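Local coordinates for GH3 beta-N-acetylglucosaminidase (Paenibacillaceae, PDB 6K5J), which hydrolyses beta-linked N-acetylglucosamine residues from the non-reducing ends of sugar chains, as a member of glycoside hydrolase family 3, at residues G45-R50 with L297-Y302; I80-E85 with N131-P136; Q19-G24 with D41-I46; N26-S31 with N52-A57. All blocks are in the same frame, centred on the assembly; numbering follows the deposited sequence.

Contact 1: G45-R50 with L297-Y302; sequences GIIYFR and LVSHRY. With NAG (2-acetamido-2-deoxy-beta-D-glucopyranose), chain B.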
loop_
_atom_site.group_PDB
_atom_site.type_symbol
_atom_site.label_atom_id
_atom_site.label_comp_id
_atom_site.label_asym_id
_atom_site.label_seq_id
_atom_site.Cartn_x
_atom_site.Cartn_y
_atom_site.Cartn_z
ATOM N N GLY A 45 -20.254 0.368 -3.214
ATOM C CA GLY A 45 -19.113 -0.033 -2.410
ATOM C C GLY A 45 -18.788 0.962 -1.315
ATOM O O GLY A 45 -19.153 2.140 -1.379
ATOM N N ILE A 46 -18.071 0.454 -0.311
ATOM C CA ILE A 46 -17.549 1.217 0.817
ATOM C C ILE A 46 -16.053 0.952 0.896
ATOM O O ILE A 46 -15.621 -0.191 0.728
ATOM C CB ILE A 46 -18.226 0.806 2.143
ATOM C CG1 ILE A 46 -19.729 1.073 2.102
ATOM C CG2 ILE A 46 -17.555 1.499 3.354
ATOM C CD1 ILE A 46 -20.084 2.566 2.144
ATOM N N ILE A 47 -15.259 1.992 1.141
ATOM C CA ILE A 47 -13.837 1.830 1.439
ATOM C C ILE A 47 -13.588 2.258 2.883
ATOM O O ILE A 47 -14.063 3.316 3.319
ATOM C CB ILE A 47 -12.941 2.620 0.462
ATOM C CG1 ILE A 47 -11.466 2.487 0.886
ATOM C CG2 ILE A 47 -13.380 4.089 0.362
ATOM C CD1 ILE A 47 -10.458 2.909 -0.170
ATOM N N TYR A 48 -12.845 1.433 3.622
ATOM C CA TYR A 48 -12.460 1.708 5.002
ATOM C C TYR A 48 -11.113 2.431 5.063
ATOM O O TYR A 48 -10.198 2.142 4.281
ATOM C CB TYR A 48 -12.330 0.411 5.804
ATOM C CG TYR A 48 -13.611 -0.314 6.173
ATOM C CD1 TYR A 48 -14.821 0.364 6.318
ATOM C CD2 TYR A 48 -13.593 -1.688 6.419
ATOM C CE1 TYR A 48 -15.986 -0.314 6.693
ATOM C CE2 TYR A 48 -14.745 -2.370 6.788
ATOM C CZ TYR A 48 -15.938 -1.678 6.915
ATOM O OH TYR A 48 -17.076 -2.353 7.288
ATOM N N PHE A 49 -10.983 3.329 6.042
ATOM C CA PHE A 49 -9.703 3.902 6.456
ATOM C C PHE A 49 -9.508 3.673 7.955
ATOM O O PHE A 49 -10.349 3.068 8.614
ATOM C CB PHE A 49 -9.625 5.382 6.059
ATOM C CG PHE A 49 -9.518 5.568 4.571
ATOM C CD1 PHE A 49 -10.662 5.578 3.782
ATOM C CD2 PHE A 49 -8.277 5.630 3.953
ATOM C CE1 PHE A 49 -10.576 5.700 2.400
ATOM C CE2 PHE A 49 -8.174 5.750 2.568
ATOM C CZ PHE A 49 -9.329 5.787 1.793
ATOM N N ARG A 50 -8.359 4.131 8.475
ATOM C CA ARG A 50 -8.019 3.932 9.888
ATOM C C ARG A 50 -9.146 4.393 10.818
ATOM O O ARG A 50 -9.393 3.778 11.863
ATOM C CB ARG A 50 -6.705 4.671 10.205
ATOM C CG ARG A 50 -6.180 4.494 11.633
ATOM C CD ARG A 50 -4.685 4.915 11.744
ATOM N NE ARG A 50 -3.856 4.172 10.800
ATOM C CZ ARG A 50 -3.263 3.008 11.063
ATOM N NH1 ARG A 50 -3.375 2.448 12.257
ATOM N NH2 ARG A 50 -2.552 2.398 10.131
ATOM N N LEU A 297 -13.901 5.830 -7.345
ATOM C CA LEU A 297 -13.505 5.855 -5.942
ATOM C C LEU A 297 -13.473 7.301 -5.447
ATOM O O LEU A 297 -12.737 8.134 -5.994
ATOM C CB LEU A 297 -12.142 5.191 -5.761
ATOM C CG LEU A 297 -11.580 5.142 -4.341
ATOM C CD1 LEU A 297 -12.530 4.398 -3.389
ATOM C CD2 LEU A 297 -10.208 4.491 -4.353
ATOM N N VAL A 298 -14.265 7.604 -4.423
ATOM C CA VAL A 298 -14.280 8.935 -3.809
ATOM C C VAL A 298 -14.246 8.715 -2.296
ATOM O O VAL A 298 -15.279 8.514 -1.653
ATOM C CB VAL A 298 -15.484 9.778 -4.239
ATOM C CG1 VAL A 298 -15.289 11.230 -3.793
ATOM C CG2 VAL A 298 -15.663 9.729 -5.767
ATOM N N SER A 299 -13.040 8.763 -1.713
ATOM C CA SER A 299 -12.806 8.123 -0.411
ATOM C C SER A 299 -13.282 8.922 0.799
ATOM O O SER A 299 -13.544 8.324 1.851
ATOM C CB SER A 299 -11.316 7.831 -0.225
ATOM O OG SER A 299 -10.850 6.910 -1.199
ATOM N N HIS A 300 -13.360 10.252 0.720
ATOM C CA HIS A 300 -13.368 10.991 1.983
ATOM C C HIS A 300 -14.525 11.971 2.171
ATOM O O HIS A 300 -15.244 11.904 3.177
ATOM C CB HIS A 300 -12.023 11.721 2.124
ATOM C CG HIS A 300 -10.843 10.797 2.168
ATOM N ND1 HIS A 300 -10.686 9.842 3.150
ATOM C CD2 HIS A 300 -9.789 10.649 1.329
ATOM C CE1 HIS A 300 -9.575 9.160 2.927
ATOM N NE2 HIS A 300 -9.015 9.629 1.824
ATOM N N ARG A 301 -14.709 12.897 1.239
ATOM C CA ARG A 301 -15.616 14.021 1.442
ATOM C C ARG A 301 -16.986 13.712 0.854
ATOM O O ARG A 301 -17.116 13.522 -0.361
ATOM C CB ARG A 301 -15.043 15.293 0.815
ATOM C CG ARG A 301 -13.574 15.521 1.142
ATOM C CD ARG A 301 -13.240 16.991 1.193
ATOM N NE ARG A 301 -14.055 17.656 2.204
ATOM C CZ ARG A 301 -14.102 18.970 2.379
ATOM N NH1 ARG A 301 -13.372 19.769 1.609
ATOM N NH2 ARG A 301 -14.878 19.483 3.325
ATOM N N TYR A 302 -18.009 13.697 1.717
ATOM C CA TYR A 302 -19.369 13.407 1.267
ATOM C C TYR A 302 -19.808 14.322 0.123
ATOM O O TYR A 302 -20.495 13.879 -0.811
ATOM C CB TYR A 302 -20.336 13.525 2.441
ATOM C CG TYR A 302 -21.771 13.297 2.056
ATOM C CD1 TYR A 302 -22.296 12.013 1.982
ATOM C CD2 TYR A 302 -22.605 14.368 1.755
ATOM C CE1 TYR A 302 -23.612 11.797 1.617
ATOM C CE2 TYR A 302 -23.924 14.163 1.391
ATOM C CZ TYR A 302 -24.424 12.877 1.326
ATOM O OH TYR A 302 -25.734 12.673 0.960
HETATM C C1 NAG B . -4.691 6.745 -3.480
HETATM C C2 NAG B . -3.552 5.705 -3.641
HETATM C C3 NAG B . -4.114 4.286 -3.841
HETATM C C4 NAG B . -5.186 3.961 -2.810
HETATM C C5 NAG B . -6.256 5.038 -2.847
HETATM C C6 NAG B . -7.379 4.821 -1.857
HETATM C C7 NAG B . -1.370 6.119 -4.720
HETATM C C8 NAG B . -0.681 6.499 -6.003
HETATM N N2 NAG B . -2.705 6.073 -4.768
HETATM O O1 NAG B . -4.130 7.927 -3.015
HETATM O O3 NAG B . -3.062 3.330 -3.752
HETATM O O4 NAG B . -5.771 2.694 -3.089
HETATM O O5 NAG B . -5.643 6.287 -2.512
HETATM O O6 NAG B . -6.939 5.019 -0.520
HETATM O O7 NAG B . -0.743 5.845 -3.699
#

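Contact 2: I80-E85 with N131-P136; sequences ISIDQE and NMNFAP. With NAG (2-acetamido-2-deoxy-beta-D-glucopyranose), chain B.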
loop_
_atom_site.group_PDB
_atom_site.type_symbol
_atom_site.label_atom_id
_atom_site.label_comp_id
_atom_site.label_asym_id
_atom_site.label_seq_id
_atom_site.Cartn_x
_atom_site.Cartn_y
_atom_site.Cartn_z
ATOM N N ILE A 80 -16.743 -4.069 -0.006
ATOM C CA ILE A 80 -16.143 -3.381 1.128
ATOM C C ILE A 80 -14.635 -3.550 0.988
ATOM O O ILE A 80 -14.118 -4.673 1.073
ATOM C CB ILE A 80 -16.658 -3.919 2.470
ATOM C CG1 ILE A 80 -18.169 -3.650 2.591
ATOM C CG2 ILE A 80 -15.923 -3.275 3.645
ATOM C CD1 ILE A 80 -18.802 -4.105 3.903
ATOM N N SER A 81 -13.934 -2.446 0.742
ATOM C CA SER A 81 -12.519 -2.469 0.401
ATOM C C SER A 81 -11.694 -1.707 1.438
ATOM O O SER A 81 -12.229 -1.154 2.405
ATOM C CB SER A 81 -12.282 -1.889 -0.993
ATOM O OG SER A 81 -10.993 -2.297 -1.472
ATOM N N ILE A 82 -10.391 -1.660 1.196
ATOM C CA ILE A 82 -9.410 -1.175 2.163
ATOM C C ILE A 82 -8.063 -1.126 1.455
ATOM O O ILE A 82 -7.864 -1.810 0.448
ATOM C CB ILE A 82 -9.382 -2.131 3.401
ATOM C CG1 ILE A 82 -8.554 -1.548 4.552
ATOM C CG2 ILE A 82 -8.843 -3.529 3.011
ATOM C CD1 ILE A 82 -8.669 -2.353 5.839
ATOM N N ASP A 83 -7.139 -0.295 1.954
ATOM C CA ASP A 83 -5.747 -0.309 1.471
ATOM C C ASP A 83 -4.871 -1.096 2.445
ATOM O O ASP A 83 -4.071 -0.538 3.191
ATOM C CB ASP A 83 -5.199 1.108 1.323
ATOM C CG ASP A 83 -5.958 1.927 0.331
ATOM O OD1 ASP A 83 -6.140 1.448 -0.812
ATOM O OD2 ASP A 83 -6.361 3.052 0.700
ATOM N N GLN A 84 -5.043 -2.413 2.441
ATOM C CA GLN A 84 -4.251 -3.286 3.312
ATOM C C GLN A 84 -3.173 -3.987 2.480
ATOM O O GLN A 84 -3.230 -5.184 2.189
ATOM C CB GLN A 84 -5.170 -4.270 4.047
ATOM C CG GLN A 84 -4.530 -4.961 5.243
ATOM C CD GLN A 84 -4.525 -4.111 6.512
ATOM O OE1 GLN A 84 -4.596 -2.880 6.468
ATOM N NE2 GLN A 84 -4.425 -4.773 7.652
ATOM N N GLU A 85 -2.160 -3.190 2.093
ATOM C CA GLU A 85 -1.102 -3.679 1.210
ATOM C C GLU A 85 -0.121 -4.580 1.947
ATOM O O GLU A 85 0.404 -5.530 1.357
ATOM C CB GLU A 85 -0.347 -2.497 0.568
ATOM C CG GLU A 85 -1.248 -1.582 -0.265
ATOM C CD GLU A 85 -0.547 -0.340 -0.807
ATOM O OE1 GLU A 85 0.704 -0.341 -0.898
ATOM O OE2 GLU A 85 -1.260 0.636 -1.151
ATOM N N ASN A 131 -14.239 -7.694 1.712
ATOM C CA ASN A 131 -14.242 -8.634 0.596
ATOM C C ASN A 131 -13.473 -8.112 -0.609
ATOM O O ASN A 131 -13.513 -8.734 -1.675
ATOM C CB ASN A 131 -15.684 -8.993 0.202
ATOM C CG ASN A 131 -16.539 -7.768 -0.072
ATOM O OD1 ASN A 131 -16.094 -6.826 -0.716
ATOM N ND2 ASN A 131 -17.780 -7.783 0.413
ATOM N N MET A 132 -12.762 -7.000 -0.460
ATOM C CA MET A 132 -11.974 -6.413 -1.530
ATOM C C MET A 132 -10.764 -5.739 -0.897
ATOM O O MET A 132 -10.836 -5.233 0.226
ATOM C CB MET A 132 -12.800 -5.404 -2.347
ATOM C CG MET A 132 -12.121 -4.891 -3.623
ATOM S SD MET A 132 -13.273 -3.856 -4.575
ATOM C CE MET A 132 -12.494 -3.876 -6.193
ATOM N N ASN A 133 -9.642 -5.760 -1.612
ATOM C CA ASN A 133 -8.421 -5.118 -1.132
ATOM C C ASN A 133 -7.832 -4.340 -2.291
ATOM O O ASN A 133 -7.765 -4.853 -3.412
ATOM C CB ASN A 133 -7.407 -6.155 -0.596
ATOM C CG ASN A 133 -6.274 -5.530 0.231
ATOM O OD1 ASN A 133 -6.317 -4.354 0.583
ATOM N ND2 ASN A 133 -5.269 -6.344 0.565
ATOM N N PHE A 134 -7.420 -3.104 -2.036
ATOM C CA PHE A 134 -6.724 -2.348 -3.072
ATOM C C PHE A 134 -5.240 -2.705 -3.015
ATOM O O PHE A 134 -4.381 -1.937 -2.578
ATOM C CB PHE A 134 -7.000 -0.860 -2.926
ATOM C CG PHE A 134 -8.404 -0.483 -3.306
ATOM C CD1 PHE A 134 -9.083 -1.219 -4.272
ATOM C CD2 PHE A 134 -9.044 0.582 -2.713
ATOM C CE1 PHE A 134 -10.375 -0.887 -4.651
ATOM C CE2 PHE A 134 -10.348 0.919 -3.083
ATOM C CZ PHE A 134 -11.006 0.175 -4.055
ATOM N N ALA A 135 -4.969 -3.917 -3.482
ATOM C CA ALA A 135 -3.655 -4.539 -3.446
ATOM C C ALA A 135 -3.704 -5.772 -4.339
ATOM O O ALA A 135 -4.784 -6.334 -4.548
ATOM C CB ALA A 135 -3.257 -4.920 -2.010
ATOM N N PRO A 136 -2.549 -6.224 -4.866
ATOM C CA PRO A 136 -1.210 -5.674 -4.652
ATOM C C PRO A 136 -0.851 -4.561 -5.634
ATOM O O PRO A 136 -1.355 -4.535 -6.758
ATOM C CB PRO A 136 -0.299 -6.884 -4.881
ATOM C CG PRO A 136 -1.007 -7.638 -5.986
ATOM C CD PRO A 136 -2.510 -7.425 -5.724
HETATM C C1 NAG B . -4.691 6.745 -3.480
HETATM C C2 NAG B . -3.552 5.705 -3.641
HETATM C C3 NAG B . -4.114 4.286 -3.841
HETATM C C4 NAG B . -5.186 3.961 -2.810
HETATM C C5 NAG B . -6.256 5.038 -2.847
HETATM C C6 NAG B . -7.379 4.821 -1.857
HETATM C C7 NAG B . -1.370 6.119 -4.720
HETATM C C8 NAG B . -0.681 6.499 -6.003
HETATM N N2 NAG B . -2.705 6.073 -4.768
HETATM O O1 NAG B . -4.130 7.927 -3.015
HETATM O O3 NAG B . -3.062 3.330 -3.752
HETATM O O4 NAG B . -5.771 2.694 -3.089
HETATM O O5 NAG B . -5.643 6.287 -2.512
HETATM O O6 NAG B . -6.939 5.019 -0.520
HETATM O O7 NAG B . -0.743 5.845 -3.699
#

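Contact 3: Q19-G24 with D41-I46; sequences QLVMAG and DHVGGI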
loop_
_atom_site.group_PDB
_atom_site.type_symbol
_atom_site.label_atom_id
_atom_site.label_comp_id
_atom_site.label_asym_id
_atom_site.label_seq_id
_atom_site.Cartn_x
_atom_site.Cartn_y
_atom_site.Cartn_z
ATOM N N GLN A 19 -24.189 1.954 -8.304
ATOM C CA GLN A 19 -23.260 0.823 -8.336
ATOM C C GLN A 19 -21.858 1.250 -8.752
ATOM O O GLN A 19 -20.878 0.596 -8.378
ATOM C CB GLN A 19 -23.764 -0.259 -9.292
ATOM C CG GLN A 19 -24.841 -1.143 -8.711
ATOM C CD GLN A 19 -24.381 -1.870 -7.461
ATOM O OE1 GLN A 19 -23.502 -2.737 -7.516
ATOM N NE2 GLN A 19 -24.965 -1.508 -6.324
ATOM N N LEU A 20 -21.744 2.332 -9.522
ATOM C CA LEU A 20 -20.468 2.789 -10.057
ATOM C C LEU A 20 -19.634 3.589 -9.062
ATOM O O LEU A 20 -18.555 4.062 -9.435
ATOM C CB LEU A 20 -20.706 3.641 -11.299
ATOM C CG LEU A 20 -21.688 3.074 -12.330
ATOM C CD1 LEU A 20 -21.778 4.005 -13.517
ATOM C CD2 LEU A 20 -21.247 1.691 -12.761
ATOM N N VAL A 21 -20.076 3.750 -7.821
ATOM C CA VAL A 21 -19.373 4.608 -6.868
ATOM C C VAL A 21 -19.004 3.806 -5.627
ATOM O O VAL A 21 -19.825 3.051 -5.099
ATOM C CB VAL A 21 -20.218 5.839 -6.499
ATOM C CG1 VAL A 21 -19.521 6.662 -5.412
ATOM C CG2 VAL A 21 -20.485 6.671 -7.758
ATOM N N MET A 22 -17.765 3.964 -5.174
ATOM C CA MET A 22 -17.323 3.460 -3.881
ATOM C C MET A 22 -16.955 4.652 -3.012
ATOM O O MET A 22 -16.185 5.523 -3.441
ATOM C CB MET A 22 -16.121 2.517 -4.023
ATOM C CG MET A 22 -15.560 2.054 -2.675
ATOM S SD MET A 22 -14.297 0.786 -2.895
ATOM C CE MET A 22 -15.290 -0.719 -2.969
ATOM N N ALA A 23 -17.505 4.694 -1.797
ATOM C CA ALA A 23 -17.372 5.863 -0.937
ATOM C C ALA A 23 -16.835 5.460 0.424
ATOM O O ALA A 23 -17.059 4.343 0.894
ATOM C CB ALA A 23 -18.711 6.594 -0.748
ATOM N N GLY A 24 -16.132 6.395 1.064
ATOM C CA GLY A 24 -15.769 6.246 2.454
ATOM C C GLY A 24 -16.680 7.066 3.348
ATOM O O GLY A 24 -17.529 7.823 2.886
ATOM N N ASP A 41 -28.529 6.866 -2.091
ATOM C CA ASP A 41 -27.712 6.979 -3.287
ATOM C C ASP A 41 -27.340 5.628 -3.882
ATOM O O ASP A 41 -26.757 5.592 -4.966
ATOM C CB ASP A 41 -26.453 7.788 -2.982
ATOM C CG ASP A 41 -26.782 9.189 -2.468
ATOM O OD1 ASP A 41 -27.607 9.872 -3.109
ATOM O OD2 ASP A 41 -26.223 9.596 -1.429
ATOM N N HIS A 42 -27.667 4.530 -3.206
ATOM C CA HIS A 42 -27.509 3.184 -3.761
ATOM C C HIS A 42 -26.051 2.875 -4.104
ATOM O O HIS A 42 -25.766 2.203 -5.101
ATOM C CB HIS A 42 -28.402 2.981 -4.996
ATOM C CG HIS A 42 -29.816 3.448 -4.817
ATOM N ND1 HIS A 42 -30.733 2.769 -4.041
ATOM C CD2 HIS A 42 -30.473 4.521 -5.320
ATOM C CE1 HIS A 42 -31.892 3.404 -4.073
ATOM N NE2 HIS A 42 -31.764 4.468 -4.845
ATOM N N VAL A 43 -25.113 3.361 -3.281
ATOM C CA VAL A 43 -23.703 3.160 -3.605
ATOM C C VAL A 43 -23.387 1.668 -3.696
ATOM O O VAL A 43 -23.984 0.828 -3.011
ATOM C CB VAL A 43 -22.744 3.830 -2.604
ATOM C CG1 VAL A 43 -22.828 5.356 -2.706
ATOM C CG2 VAL A 43 -23.001 3.314 -1.171
ATOM N N GLY A 44 -22.422 1.342 -4.546
ATOM C CA GLY A 44 -22.060 -0.044 -4.779
ATOM C C GLY A 44 -21.002 -0.548 -3.824
ATOM O O GLY A 44 -20.864 -1.761 -3.624
ATOM N N GLY A 45 -20.254 0.368 -3.214
ATOM C CA GLY A 45 -19.113 -0.033 -2.410
ATOM C C GLY A 45 -18.788 0.962 -1.315
ATOM O O GLY A 45 -19.153 2.140 -1.379
ATOM N N ILE A 46 -18.071 0.454 -0.311
ATOM C CA ILE A 46 -17.549 1.217 0.817
ATOM C C ILE A 46 -16.053 0.952 0.896
ATOM O O ILE A 46 -15.621 -0.191 0.728
ATOM C CB ILE A 46 -18.226 0.806 2.143
ATOM C CG1 ILE A 46 -19.729 1.073 2.102
ATOM C CG2 ILE A 46 -17.555 1.499 3.354
ATOM C CD1 ILE A 46 -20.084 2.566 2.144
HETATM O O HOH W 1 -24.306 -2.144 -3.671
HETATM O O HOH W 2 -26.996 0.345 -6.534
#

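Contact 4: N26-S31 with N52-A57; sequences NGLEAS and NLAEPA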
loop_
_atom_site.group_PDB
_atom_site.type_symbol
_atom_site.label_atom_id
_atom_site.label_comp_id
_atom_site.label_asym_id
_atom_site.label_seq_id
_atom_site.Cartn_x
_atom_site.Cartn_y
_atom_site.Cartn_z
ATOM N N ASN A 26 -16.998 8.359 7.896
ATOM C CA ASN A 26 -16.404 8.371 9.224
ATOM C C ASN A 26 -17.303 7.609 10.193
ATOM O O ASN A 26 -18.478 7.942 10.345
ATOM C CB ASN A 26 -16.186 9.797 9.723
ATOM C CG ASN A 26 -15.451 9.822 11.044
ATOM O OD1 ASN A 26 -14.571 8.986 11.286
ATOM N ND2 ASN A 26 -15.810 10.767 11.916
ATOM N N GLY A 27 -16.738 6.620 10.878
ATOM C CA GLY A 27 -17.499 5.907 11.885
ATOM C C GLY A 27 -16.922 4.553 12.240
ATOM O O GLY A 27 -16.413 3.838 11.371
ATOM N N LEU A 28 -16.983 4.206 13.528
ATOM C CA LEU A 28 -16.783 2.835 13.986
ATOM C C LEU A 28 -18.053 2.004 13.889
ATOM O O LEU A 28 -17.973 0.772 13.880
ATOM C CB LEU A 28 -16.294 2.833 15.435
ATOM C CG LEU A 28 -14.979 3.578 15.658
ATOM C CD1 LEU A 28 -14.690 3.713 17.160
ATOM C CD2 LEU A 28 -13.827 2.878 14.940
ATOM N N GLU A 29 -19.212 2.662 13.878
ATOM C CA GLU A 29 -20.491 2.110 13.465
ATOM C C GLU A 29 -20.955 2.913 12.258
ATOM O O GLU A 29 -20.412 3.979 11.962
ATOM C CB GLU A 29 -21.520 2.165 14.609
ATOM C CG GLU A 29 -20.992 1.525 15.890
ATOM C CD GLU A 29 -21.900 1.739 17.097
ATOM O OE1 GLU A 29 -21.697 1.031 18.100
ATOM O OE2 GLU A 29 -22.802 2.606 17.047
ATOM N N ALA A 30 -21.943 2.394 11.536
ATOM C CA ALA A 30 -22.406 3.091 10.339
ATOM C C ALA A 30 -22.906 4.485 10.702
ATOM O O ALA A 30 -23.695 4.650 11.636
ATOM C CB ALA A 30 -23.515 2.294 9.655
ATOM N N SER A 31 -22.434 5.492 9.981
ATOM C CA SER A 31 -22.879 6.852 10.226
ATOM C C SER A 31 -24.145 7.152 9.422
ATOM O O SER A 31 -24.574 6.372 8.566
ATOM C CB SER A 31 -21.779 7.846 9.866
ATOM O OG SER A 31 -21.569 7.836 8.461
ATOM N N ASN A 52 -12.213 4.004 10.569
ATOM C CA ASN A 52 -13.255 2.989 10.702
ATOM C C ASN A 52 -12.787 1.740 11.427
ATOM O O ASN A 52 -13.585 0.817 11.598
ATOM C CB ASN A 52 -13.790 2.563 9.325
ATOM C CG ASN A 52 -14.132 3.736 8.435
ATOM O OD1 ASN A 52 -13.451 3.990 7.429
ATOM N ND2 ASN A 52 -15.202 4.453 8.784
ATOM N N LEU A 53 -11.515 1.662 11.824
ATOM C CA LEU A 53 -10.903 0.380 12.178
ATOM C C LEU A 53 -10.255 0.489 13.556
ATOM O O LEU A 53 -9.109 0.926 13.682
ATOM C CB LEU A 53 -9.884 -0.041 11.108
ATOM C CG LEU A 53 -10.423 0.013 9.667
ATOM C CD1 LEU A 53 -9.289 -0.171 8.646
ATOM C CD2 LEU A 53 -11.519 -1.060 9.457
ATOM N N ALA A 54 -10.988 0.076 14.589
ATOM C CA ALA A 54 -10.464 0.051 15.950
ATOM C C ALA A 54 -9.980 -1.338 16.361
ATOM O O ALA A 54 -8.831 -1.489 16.794
ATOM C CB ALA A 54 -11.526 0.567 16.937
ATOM N N GLU A 55 -10.818 -2.369 16.228
ATOM C CA GLU A 55 -10.399 -3.721 16.585
ATOM C C GLU A 55 -11.242 -4.714 15.790
ATOM O O GLU A 55 -12.302 -4.350 15.276
ATOM C CB GLU A 55 -10.550 -3.970 18.100
ATOM C CG GLU A 55 -12.005 -3.986 18.566
ATOM C CD GLU A 55 -12.154 -4.397 20.023
ATOM O OE1 GLU A 55 -11.535 -5.396 20.438
ATOM O OE2 GLU A 55 -12.881 -3.707 20.757
ATOM N N PRO A 56 -10.786 -5.970 15.667
ATOM C CA PRO A 56 -11.504 -6.943 14.816
ATOM C C PRO A 56 -12.993 -7.090 15.096
ATOM O O PRO A 56 -13.787 -7.120 14.150
ATOM C CB PRO A 56 -10.745 -8.248 15.095
ATOM C CG PRO A 56 -9.330 -7.790 15.333
ATOM C CD PRO A 56 -9.447 -6.462 16.059
ATOM N N ALA A 57 -13.398 -7.214 16.366
ATOM C CA ALA A 57 -14.816 -7.402 16.663
ATOM C C ALA A 57 -15.639 -6.222 16.166
ATOM O O ALA A 57 -16.732 -6.403 15.618
ATOM C CB ALA A 57 -15.025 -7.594 18.166
#

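Contact 1: G45-R50 with L297-Y302
Phe49 and His300 each turn CG anti to their own carbonyl carbon (chi1 -70° and -62°), beside the backbone N, and His300 CE1 ends 3.5 Å above the plane of the Phe49 ring, over its centre. With the planes 47° apart, the pair is oblique. Ser299 CB approaches the ring, 3.5 Å from Phe49 CE1. Earlier, on the strands themselves, Ile47 CG2 touches Leu297 CD1 at 3.9 Å, their side chains crossing at about a right angle. Strands 45-47 and 296-298 belong to the TIM barrel and flank strand 21-23, so Ile47 and Leu297 meet across an intervening strand, the aromatic pair lying just past the strand ends. The bound sugar completes the cluster: NAG O6 lies 3.4 Å from Phe49 CE2, at the ring edge, and NAG C6 lies 3.8 Å from Leu297 CD2. No hydrogen bond spans the segments; the polar ends point elsewhere, His300 ND1 to Arg51 and Ser299 OG to the 3-sulfinoalanine at position 269, which implies cohesion by apolar and aromatic packing.

Contact 2: I80-E85 with N131-P136
Successive strands of the TIM barrel meet here, the weakly bonded 132-133 lying beside 79-81 through a few backbone and side-chain bonds; their segments run 30° apart in direction and lead into loops at the sugar site, where Asp83 binds it. Ile80 is gripped at both ends: Asn131 OD1 accepts Ile80 N at 2.9 Å, and Ile80 O receives Asn131 N and, weakly, Met132 N. Further on, Phe134 N points nearly along the C=O axis of Ile82, 2.8 Å from Ile82 O. Asn133 reads both backbone groups of Gln84. Its OD1 takes Gln84 N on a lone pair at 3.0 Å, while ND2 gives a straight bond (173°) of 2.9 Å to Gln84 O, coming from above that carbonyl plane. An alanine here would probably leave Gln84 N and O without these mates and allow the turn beside Asp83 to shift. Phe134, centre of an inverse gamma turn, has Ser81 OG 3.3 Å above its ring centre and Asp83 OD1 in plane at its edge. That same Asp83 OD1 accepts NAG O4 at 2.6 Å; a very short approach of NAG O6 to OD2 is less certain in detail. Salt bridges join Asp83 to Arg91, and Glu85 to Lys182 and Arg152. Asp83 thus grips sugar and arginine together, and the backbone bonds behind it probably help to hold the loop that carries it.

Contact 3: Q19-G24 with D41-I46
Gln19 reaches segment 41-46 through two waters and by packing NE2 3.6 Å from Gly44 CA. Its chain bends at chi2 (-59°), and NE2 donates to both waters at 2.8 Å; one donates a hydrogen bond to His42 O at 2.6 Å, the other lies near Val43 O, while OE1 is held by Lys337. Val21 O then accepts Gly44 N at 3.2 Å and, weakly, Gly45 N. This is the parallel strand pairing of a beta-alpha-beta unit of the TIM barrel, in which helix 32-39 links strands 21-23 and 45-47. Met22 lies opposite Gly45, where a CB would fall only 2.7 Å from Met22 CE. A bend at chi3 (-86°) brings Met22 CE to 3.7 Å from Ile46 O, with SD packed on Phe134. An alanine at Met22 would probably open a gap beside Gly45 and deprive the Phe134 ring of its sulfur neighbour. Ala23 N donates to Gly45 O at 3.1 Å from above the carbonyl plane, and Ala23 O meets Ile46 CA at 3.2 Å.

Contact 4: N26-S31 with N52-A57
The carboxamide of Asn52 meets the peptide group of Gly27 in its own plane: Gly27 O lies 7° out of the amide plane, 2.9 Å from Asn52 ND2, and the N-H points almost straight at it (169°). On the acceptor side, the donor is tilted 18° from the Gly27 carbonyl plane. Asn52 CA adds a CA-H...O contact to Gly27 O at 3.3 Å. The amide is held at both ends: OD1 accepts Phe49 N and ND2 also serves Phe25 O. Such a grip fixes which end of the group carries nitrogen. Segment 26-31 is a loop after strand 21-23 of the TIM barrel, and 52-57 a loop after strand 45-47 running into helix 56-72; Ser31 caps helix 32-39 through OG and Glu55 stands at the N-cap of 56-72. Gly27 has backbone angles at which a CB would be jammed against the preceding carbonyl and would lie 2.4 Å from Glu29 O. Beyond it, Leu28 extends CD2 over the other loop, 3.8 Å from Asn52 C and 3.8 Å from Ala54 CB, a patch at the protein surface. Gln58 clamps both loops from the helix, NE2 to Leu28 O and Asn52 O, OE1 to Ala54 N.

All four contacts lie in the family 3 N-terminal TIM-barrel domain, and strand 45-47 ties most of them together. It bonds with 21-23 in contact 3 and with 79-81 of contact 2. Contacts 1 and 3 share Gly45 and Ile46, their centres about 9 Å apart; contacts 1 and 2 are about 12 Å apart, and both touch the bound sugar. Contact 4, about 13 Å from contact 1, joins the loops that follow the first two strands. Along the chain contacts 3 and 4 interleave first, contact 2 follows, and contact 1 spans it. The last strand, 296-298, pairs with the first, 21-23, as in a closed TIM barrel, and contact 1 packs across that junction.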